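Local atomic coordinates of cytosolic phospholipase A2 delta (Homo sapiens, PDB entry 5IXC), a protein that hydrolyses glycerophospholipids at the sn-2 position in a calcium-dependent manner, with a preference for linoleic acid at that position. Residues L165-V170 with E276-E281; M216-T221 with R249-G254. All coordinates share one frame; numbering follows the deposited sequence.

Contact 1: residues L165-V170 with E276-E281; sequences LSCLDV and EGCPEE. With BA (barium ion), chain D.
Cys-167 and Cys-278 each turn their sulfur to the side of the backbone N and anti to the carbonyl carbon (chi1 -82° and -72°), and with both torsions alike the two SG atoms meet at 2.1 Å in a disulfide whose dihedral about the S-S bond is 114°. The two cysteines are not a bridged pair of the sheet. Across from Cys-167 stands Glu-276, in an antiparallel hydrogen-bonded pair: Glu-276 N gives a bond of 2.9 Å to Cys-167 O, and Cys-167 N answers to Glu-276 O. Ser-166 and Gly-277 follow as a non-hydrogen-bonded pair, with 4.1 Å between their CA atoms. Beyond it the partner chain leaves the strand, and Cys-278 N keeps just a weak bond of 3.4 Å to Leu-165 O. The covalent link therefore fastens the chain where strand pairing with 160-171 gives out. Both strands belong to a large antiparallel sheet, in what is probably a second C2 domain, of the cPLA2 type. The chain leaves the sheet here on its way toward the catalytic domain, and the disulfide ties this exit back to strand 160-171. Each sulfur has an apolar neighbour: Leu-165 brings CD2 to 3.9 Å from Cys-278 SG, and the ring of Pro-279 sets its CD 4.0 Å from Cys-167 SG. His-214, on the neighbouring strand 210-216, touches both cysteines and holds Glu-280 OE2 through a weak hydrogen bond. Farther along 165-170, Asp-169 divides its carboxylate, OD1 forming a salt bridge with Arg-212 while OD2 binds a barium ion at 3.1 Å.

Contact 2: residues M216-T221 with R249-G254; sequences MAALET and RPLTIG
Ala-217 and Leu-251 share the one hydrogen bond between the two loops, Leu-251 N reaching Ala-217 O over 3.0 Å. The bond is fairly straight at hydrogen, but the donor stands above the carbonyl plane, 42° out of it. The same oxygen also receives a CA-H...O contact from Pro-250, its CA 3.3 Å away, so two neighbouring residues of 249-254 converge on a single carbonyl. That carbonyl belongs to the type I beta turn Met-216 to Leu-219, which begins the connection from strand 210-216 to strand 221-226; the opposing loop joins strand 244-248 to strand 257-261, and both lie in what is probably the second C2 domain. Van der Waals packing does the rest. Pro-250 presses its ring against the turn, CB lying 3.3 Å from Leu-219 O and almost as near Ala-218 O. At the other neighbour of CG, the ring's CD meets Glu-220 OE1 at 3.7 Å; Glu-220 has CG anti to the backbone N (chi1 170°) and bends at chi2, which brings its carboxylate to the ring. An alanine in place of Pro-250 would keep CB but is likely to leave that carboxylate without the ring carbons it leans on, freer to turn. Leu-251 bends an end back to the turn, its CD2 resting 3.7 Å from Ala-218 CB, while Glu-164 and Arg-150 touch its side chain from elsewhere. Any pull between the opposite charges of Glu-220 and Arg-249 would probably be weak: the side chains run side by side, their flat ends turned 66° apart, with Glu-220 OE2 still 5.4 Å from Arg-249 NE.

How the contacts relate
Contacts 1 and 2 illustrate how one chain can be closed at two levels: the loops of contact 2 lie wholly within the length of chain that the disulfide of contact 1 encloses. Their centres are 12 Å apart, and strand 160-171 supplies one side of contact 1 and packs against contact 2 through Arg-163 and Glu-164. They touch lightly, Ser-166 OG lying 3.8 Å from Ala-217 CA. Strand 210-216 pairs with 160-171 and then runs straight into the turn of contact 2. Neither contact reaches the nucleophile Ser-365 or the inhibitor pocket; the barium ion at Asp-169 belongs to contact 1, and contact 2 takes no part in binding it. Contact 2 and the strand pairing of contact 1 probably lie in the second C2 domain.

Contact 1: residues L165-V170 with E276-E281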
ATOM      1  N   LEU A 165      -8.157 -23.806  -0.463  1.00 52.17           N
ATOM      2  CA  LEU A 165      -7.101 -24.059  -1.420  1.00 51.90           C
ATOM      3  C   LEU A 165      -6.790 -25.535  -1.441  1.00 49.59           C
ATOM      4  O   LEU A 165      -6.622 -26.141  -0.397  1.00 54.67           O
ATOM      5  CB  LEU A 165      -5.867 -23.304  -0.964  1.00 51.32           C
ATOM      6  CG  LEU A 165      -4.986 -22.708  -2.044  1.00 55.82           C
ATOM      7  CD1 LEU A 165      -5.743 -21.621  -2.797  1.00 57.70           C
ATOM      8  CD2 LEU A 165      -3.751 -22.134  -1.381  1.00 53.77           C
ATOM      9  N   SER A 166      -6.728 -26.125  -2.617  1.00 46.89           N
ATOM     10  CA  SER A 166      -6.224 -27.474  -2.717  1.00 51.11           C
ATOM     11  C   SER A 166      -4.982 -27.461  -3.570  1.00 52.70           C
ATOM     12  O   SER A 166      -4.708 -26.495  -4.268  1.00 54.09           O
ATOM     13  CB  SER A 166      -7.279 -28.454  -3.243  1.00 53.48           C
ATOM     14  OG  SER A 166      -7.929 -27.964  -4.392  1.00 54.38           O
ATOM     15  N   CYS A 167      -4.202 -28.520  -3.453  1.00 53.62           N
ATOM     16  CA  CYS A 167      -2.944 -28.611  -4.138  1.00 54.93           C
ATOM     17  C   CYS A 167      -2.953 -29.840  -4.999  1.00 53.17           C
ATOM     18  O   CYS A 167      -3.460 -30.873  -4.588  1.00 51.09           O
ATOM     19  CB  CYS A 167      -1.826 -28.687  -3.126  1.00 59.80           C
ATOM     20  SG  CYS A 167      -1.273 -27.070  -2.431  1.00 76.25           S
ATOM     21  N   LEU A 168      -2.421 -29.718  -6.206  1.00 53.13           N
ATOM     22  CA  LEU A 168      -2.321 -30.861  -7.082  1.00 52.79           C
ATOM     23  C   LEU A 168      -0.881 -31.249  -7.127  1.00 56.04           C
ATOM     24  O   LEU A 168      -0.020 -30.416  -7.346  1.00 56.88           O
ATOM     25  CB  LEU A 168      -2.816 -30.526  -8.482  1.00 53.29           C
ATOM     26  CG  LEU A 168      -3.144 -31.663  -9.468  1.00 52.78           C
ATOM     27  CD1 LEU A 168      -2.025 -31.898 -10.455  1.00 53.31           C
ATOM     28  CD2 LEU A 168      -3.465 -32.971  -8.776  1.00 52.67           C
ATOM     29  N   ASP A 169      -0.620 -32.524  -6.917  1.00 63.62           N
ATOM     30  CA  ASP A 169       0.732 -33.010  -6.879  1.00 64.94           C
ATOM     31  C   ASP A 169       1.003 -34.009  -7.983  1.00 58.28           C
ATOM     32  O   ASP A 169       0.251 -34.957  -8.150  1.00 50.71           O
ATOM     33  CB  ASP A 169       0.973 -33.650  -5.532  1.00 74.21           C
ATOM     34  CG  ASP A 169       2.284 -33.277  -4.976  1.00 83.81           C
ATOM     35  OD1 ASP A 169       2.295 -32.603  -3.924  1.00 96.70           O
ATOM     36  OD2 ASP A 169       3.309 -33.626  -5.607  1.00 96.88           O
ATOM     37  N   VAL A 170       2.101 -33.791  -8.703  1.00 57.50           N
ATOM     38  CA  VAL A 170       2.412 -34.547  -9.910  1.00 62.84           C
ATOM     39  C   VAL A 170       3.843 -35.081  -9.919  1.00 67.00           C
ATOM     40  O   VAL A 170       4.783 -34.294  -9.958  1.00 65.31           O
ATOM     41  CB  VAL A 170       2.209 -33.673 -11.168  1.00 64.75           C
ATOM     42  CG1 VAL A 170       2.414 -34.478 -12.458  1.00 65.23           C
ATOM     43  CG2 VAL A 170       0.817 -33.067 -11.161  1.00 63.31           C
ATOM     44  N   GLU A 276      -4.831 -32.649  -2.695  1.00 67.03           N
ATOM     45  CA  GLU A 276      -4.994 -32.541  -1.258  1.00 72.75           C
ATOM     46  C   GLU A 276      -5.069 -31.072  -0.890  1.00 71.94           C
ATOM     47  O   GLU A 276      -4.725 -30.215  -1.693  1.00 72.75           O
ATOM     48  CB  GLU A 276      -3.832 -33.229  -0.536  1.00 82.92           C
ATOM     49  CG  GLU A 276      -4.163 -33.638   0.907  1.00 95.29           C
ATOM     50  CD  GLU A 276      -3.079 -33.242   1.903  1.00106.41           C
ATOM     51  OE1 GLU A 276      -3.382 -32.976   3.103  1.00108.60           O
ATOM     52  OE2 GLU A 276      -1.901 -33.198   1.478  1.00110.18           O
ATOM     53  N   GLY A 277      -5.557 -30.777   0.308  1.00 73.55           N
ATOM     54  CA  GLY A 277      -5.545 -29.409   0.826  1.00 76.37           C
ATOM     55  C   GLY A 277      -4.100 -28.980   0.977  1.00 79.22           C
ATOM     56  O   GLY A 277      -3.234 -29.813   1.246  1.00 82.44           O
ATOM     57  N   CYS A 278      -3.823 -27.696   0.775  1.00 83.15           N
ATOM     58  CA  CYS A 278      -2.432 -27.252   0.707  1.00 84.15           C
ATOM     59  C   CYS A 278      -1.751 -27.419   2.048  1.00 77.16           C
ATOM     60  O   CYS A 278      -2.377 -27.148   3.081  1.00 72.55           O
ATOM     61  CB  CYS A 278      -2.372 -25.821   0.205  1.00 86.68           C
ATOM     62  SG  CYS A 278      -2.807 -25.876  -1.589  1.00100.37           S
ATOM     63  N   PRO A 279      -0.486 -27.911   2.049  1.00 74.36           N
ATOM     64  CA  PRO A 279       0.112 -28.061   3.372  1.00 79.15           C
ATOM     65  C   PRO A 279       0.376 -26.744   4.095  1.00 80.12           C
ATOM     66  O   PRO A 279       0.172 -26.653   5.304  1.00 83.67           O
ATOM     67  CB  PRO A 279       1.448 -28.736   3.070  1.00 79.65           C
ATOM     68  CG  PRO A 279       1.794 -28.275   1.700  1.00 81.22           C
ATOM     69  CD  PRO A 279       0.462 -28.339   0.993  1.00 76.10           C
ATOM     70  N   GLU A 280       0.810 -25.736   3.344  1.00 78.47           N
ATOM     71  CA  GLU A 280       1.340 -24.505   3.926  1.00 72.71           C
ATOM     72  C   GLU A 280       0.372 -23.787   4.825  1.00 67.88           C
ATOM     73  O   GLU A 280      -0.835 -23.838   4.654  1.00 67.48           O
ATOM     74  CB  GLU A 280       1.791 -23.525   2.852  1.00 72.38           C
ATOM     75  CG  GLU A 280       2.840 -24.085   1.912  1.00 77.10           C
ATOM     76  CD  GLU A 280       2.281 -24.435   0.546  1.00 80.88           C
ATOM     77  OE1 GLU A 280       1.545 -25.438   0.437  1.00 85.52           O
ATOM     78  OE2 GLU A 280       2.575 -23.711  -0.431  1.00 80.57           O
ATOM     79  N   GLU A 281       0.952 -23.113   5.793  1.00 69.77           N
ATOM     80  CA  GLU A 281       0.241 -22.188   6.649  1.00 70.50           C
ATOM     81  C   GLU A 281       0.217 -20.801   6.023  1.00 61.75           C
ATOM     82  O   GLU A 281       0.996 -20.478   5.119  1.00 54.04           O
ATOM     83  CB  GLU A 281       0.946 -22.112   8.003  1.00 76.12           C
ATOM     84  CG  GLU A 281       1.071 -23.458   8.710  1.00 81.35           C
ATOM     85  CD  GLU A 281      -0.181 -23.843   9.479  1.00 83.75           C
ATOM     86  OE1 GLU A 281      -0.250 -25.000   9.944  1.00 84.91           O
ATOM     87  OE2 GLU A 281      -1.094 -22.996   9.616  1.00 81.96           O
TER
HETATM   88 BA    BA D 902       5.109 -35.149  -3.663  0.50125.71          BA

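Contact 2: residues M216-T221 with R249-G254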
ATOM      1  N   MET A 216      -7.973 -22.846  -6.023  1.00 49.04           N
ATOM      2  CA  MET A 216      -9.166 -22.868  -5.169  1.00 49.13           C
ATOM      3  C   MET A 216      -9.903 -24.201  -5.255  1.00 48.97           C
ATOM      4  O   MET A 216     -10.042 -24.790  -6.339  1.00 48.96           O
ATOM      5  CB  MET A 216     -10.135 -21.753  -5.561  1.00 50.13           C
ATOM      6  CG  MET A 216      -9.883 -20.428  -4.879  1.00 50.68           C
ATOM      7  SD  MET A 216     -10.958 -19.163  -5.570  1.00 51.87           S
ATOM      8  CE  MET A 216      -9.863 -18.621  -6.904  1.00 55.08           C
ATOM      9  N   ALA A 217     -10.398 -24.659  -4.108  1.00 47.75           N
ATOM     10  CA  ALA A 217     -11.133 -25.931  -4.035  1.00 46.03           C
ATOM     11  C   ALA A 217     -12.488 -25.840  -4.721  1.00 45.50           C
ATOM     12  O   ALA A 217     -12.979 -26.817  -5.263  1.00 45.82           O
ATOM     13  CB  ALA A 217     -11.312 -26.368  -2.590  1.00 46.36           C
ATOM     14  N   ALA A 218     -13.071 -24.647  -4.709  1.00 48.09           N
ATOM     15  CA  ALA A 218     -14.402 -24.417  -5.284  1.00 49.85           C
ATOM     16  C   ALA A 218     -14.443 -24.298  -6.810  1.00 54.13           C
ATOM     17  O   ALA A 218     -15.528 -24.268  -7.389  1.00 60.95           O
ATOM     18  CB  ALA A 218     -15.068 -23.211  -4.635  1.00 49.73           C
ATOM     19  N   LEU A 219     -13.286 -24.259  -7.464  1.00 54.21           N
ATOM     20  CA  LEU A 219     -13.255 -24.214  -8.927  1.00 57.75           C
ATOM     21  C   LEU A 219     -13.646 -25.549  -9.554  1.00 61.00           C
ATOM     22  O   LEU A 219     -13.467 -26.620  -8.958  1.00 61.05           O
ATOM     23  CB  LEU A 219     -11.872 -23.821  -9.459  1.00 59.29           C
ATOM     24  CG  LEU A 219     -11.347 -22.426  -9.119  1.00 60.57           C
ATOM     25  CD1 LEU A 219      -9.937 -22.280  -9.682  1.00 61.72           C
ATOM     26  CD2 LEU A 219     -12.254 -21.314  -9.645  1.00 61.33           C
ATOM     27  N   GLU A 220     -14.181 -25.454 -10.767  1.00 61.72           N
ATOM     28  CA  GLU A 220     -14.509 -26.603 -11.596  1.00 64.38           C
ATOM     29  C   GLU A 220     -13.524 -26.527 -12.746  1.00 59.69           C
ATOM     30  O   GLU A 220     -13.716 -25.771 -13.687  1.00 58.02           O
ATOM     31  CB  GLU A 220     -15.953 -26.513 -12.107  1.00 69.19           C
ATOM     32  CG  GLU A 220     -16.334 -27.539 -13.178  1.00 74.46           C
ATOM     33  CD  GLU A 220     -17.037 -28.761 -12.614  1.00 83.32           C
ATOM     34  OE1 GLU A 220     -18.129 -28.608 -12.024  1.00 90.62           O
ATOM     35  OE2 GLU A 220     -16.505 -29.881 -12.768  1.00 91.49           O
ATOM     36  N   THR A 221     -12.455 -27.296 -12.657  1.00 59.58           N
ATOM     37  CA  THR A 221     -11.402 -27.202 -13.660  1.00 57.62           C
ATOM     38  C   THR A 221     -10.746 -28.530 -13.988  1.00 57.24           C
ATOM     39  O   THR A 221     -11.257 -29.593 -13.652  1.00 62.45           O
ATOM     40  CB  THR A 221     -10.337 -26.186 -13.239  1.00 58.61           C
ATOM     41  OG1 THR A 221      -9.355 -26.080 -14.282  1.00 59.52           O
ATOM     42  CG2 THR A 221      -9.674 -26.584 -11.920  1.00 56.97           C
ATOM     43  N   ARG A 249     -13.063 -31.883 -10.110  1.00 74.64           N
ATOM     44  CA  ARG A 249     -14.369 -31.436  -9.628  1.00 78.77           C
ATOM     45  C   ARG A 249     -14.206 -30.622  -8.348  1.00 74.70           C
ATOM     46  O   ARG A 249     -13.281 -30.863  -7.576  1.00 71.71           O
ATOM     47  CB  ARG A 249     -15.305 -32.619  -9.364  1.00 89.15           C
ATOM     48  CG  ARG A 249     -16.084 -33.110 -10.578  1.00 97.32           C
ATOM     49  CD  ARG A 249     -17.204 -34.047 -10.131  1.00109.12           C
ATOM     50  NE  ARG A 249     -17.689 -34.927 -11.200  1.00117.17           N
ATOM     51  CZ  ARG A 249     -18.447 -36.011 -11.014  1.00117.76           C
ATOM     52  NH1 ARG A 249     -18.823 -36.384  -9.794  1.00118.46           N
ATOM     53  NH2 ARG A 249     -18.831 -36.735 -12.059  1.00121.24           N
ATOM     54  N   PRO A 250     -15.122 -29.671  -8.099  1.00 74.65           N
ATOM     55  CA  PRO A 250     -15.008 -28.814  -6.925  1.00 74.36           C
ATOM     56  C   PRO A 250     -15.390 -29.506  -5.625  1.00 79.48           C
ATOM     57  O   PRO A 250     -16.274 -30.364  -5.618  1.00 85.80           O
ATOM     58  CB  PRO A 250     -16.002 -27.679  -7.207  1.00 74.01           C
ATOM     59  CG  PRO A 250     -16.738 -28.046  -8.454  1.00 76.19           C
ATOM     60  CD  PRO A 250     -16.384 -29.446  -8.817  1.00 75.60           C
ATOM     61  N   LEU A 251     -14.735 -29.100  -4.539  1.00 84.34           N
ATOM     62  CA  LEU A 251     -15.058 -29.541  -3.162  1.00 86.02           C
ATOM     63  C   LEU A 251     -15.132 -31.067  -3.007  1.00 87.22           C
ATOM     64  O   LEU A 251     -15.979 -31.583  -2.270  1.00 96.32           O
ATOM     65  CB  LEU A 251     -16.374 -28.894  -2.661  1.00 85.12           C
ATOM     66  CG  LEU A 251     -16.393 -27.442  -2.157  1.00 83.09           C
ATOM     67  CD1 LEU A 251     -15.498 -27.235  -0.948  1.00 85.14           C
ATOM     68  CD2 LEU A 251     -15.999 -26.475  -3.246  1.00 81.06           C
ATOM     69  N   THR A 252     -14.251 -31.784  -3.697  1.00 87.70           N
ATOM     70  CA  THR A 252     -14.214 -33.252  -3.596  1.00 91.86           C
ATOM     71  C   THR A 252     -12.874 -33.739  -3.046  1.00 89.15           C
ATOM     72  O   THR A 252     -11.831 -33.140  -3.296  1.00 78.47           O
ATOM     73  CB  THR A 252     -14.516 -33.965  -4.943  1.00 91.38           C
ATOM     74  OG1 THR A 252     -13.453 -33.745  -5.878  1.00 89.18           O
ATOM     75  CG2 THR A 252     -15.848 -33.481  -5.533  1.00 92.70           C
ATOM     76  N   ILE A 253     -12.920 -34.827  -2.286  1.00 89.77           N
ATOM     77  CA  ILE A 253     -11.697 -35.459  -1.799  1.00 89.22           C
ATOM     78  C   ILE A 253     -10.998 -36.096  -2.999  1.00 80.86           C
ATOM     79  O   ILE A 253     -11.597 -36.853  -3.752  1.00 76.45           O
ATOM     80  CB  ILE A 253     -11.957 -36.511  -0.692  1.00 93.55           C
ATOM     81  CG1 ILE A 253     -12.678 -35.873   0.507  1.00 93.03           C
ATOM     82  CG2 ILE A 253     -10.638 -37.118  -0.223  1.00 94.50           C
ATOM     83  CD1 ILE A 253     -13.193 -36.863   1.535  1.00 93.21           C
ATOM     84  N   GLY A 254      -9.730 -35.756  -3.174  1.00 79.61           N
ATOM     85  CA  GLY A 254      -8.949 -36.234  -4.310  1.00 77.61           C
ATOM     86  C   GLY A 254      -8.486 -37.669  -4.144  1.00 76.91           C
ATOM     87  O   GLY A 254      -8.385 -38.173  -3.032  1.00 76.88           O
TER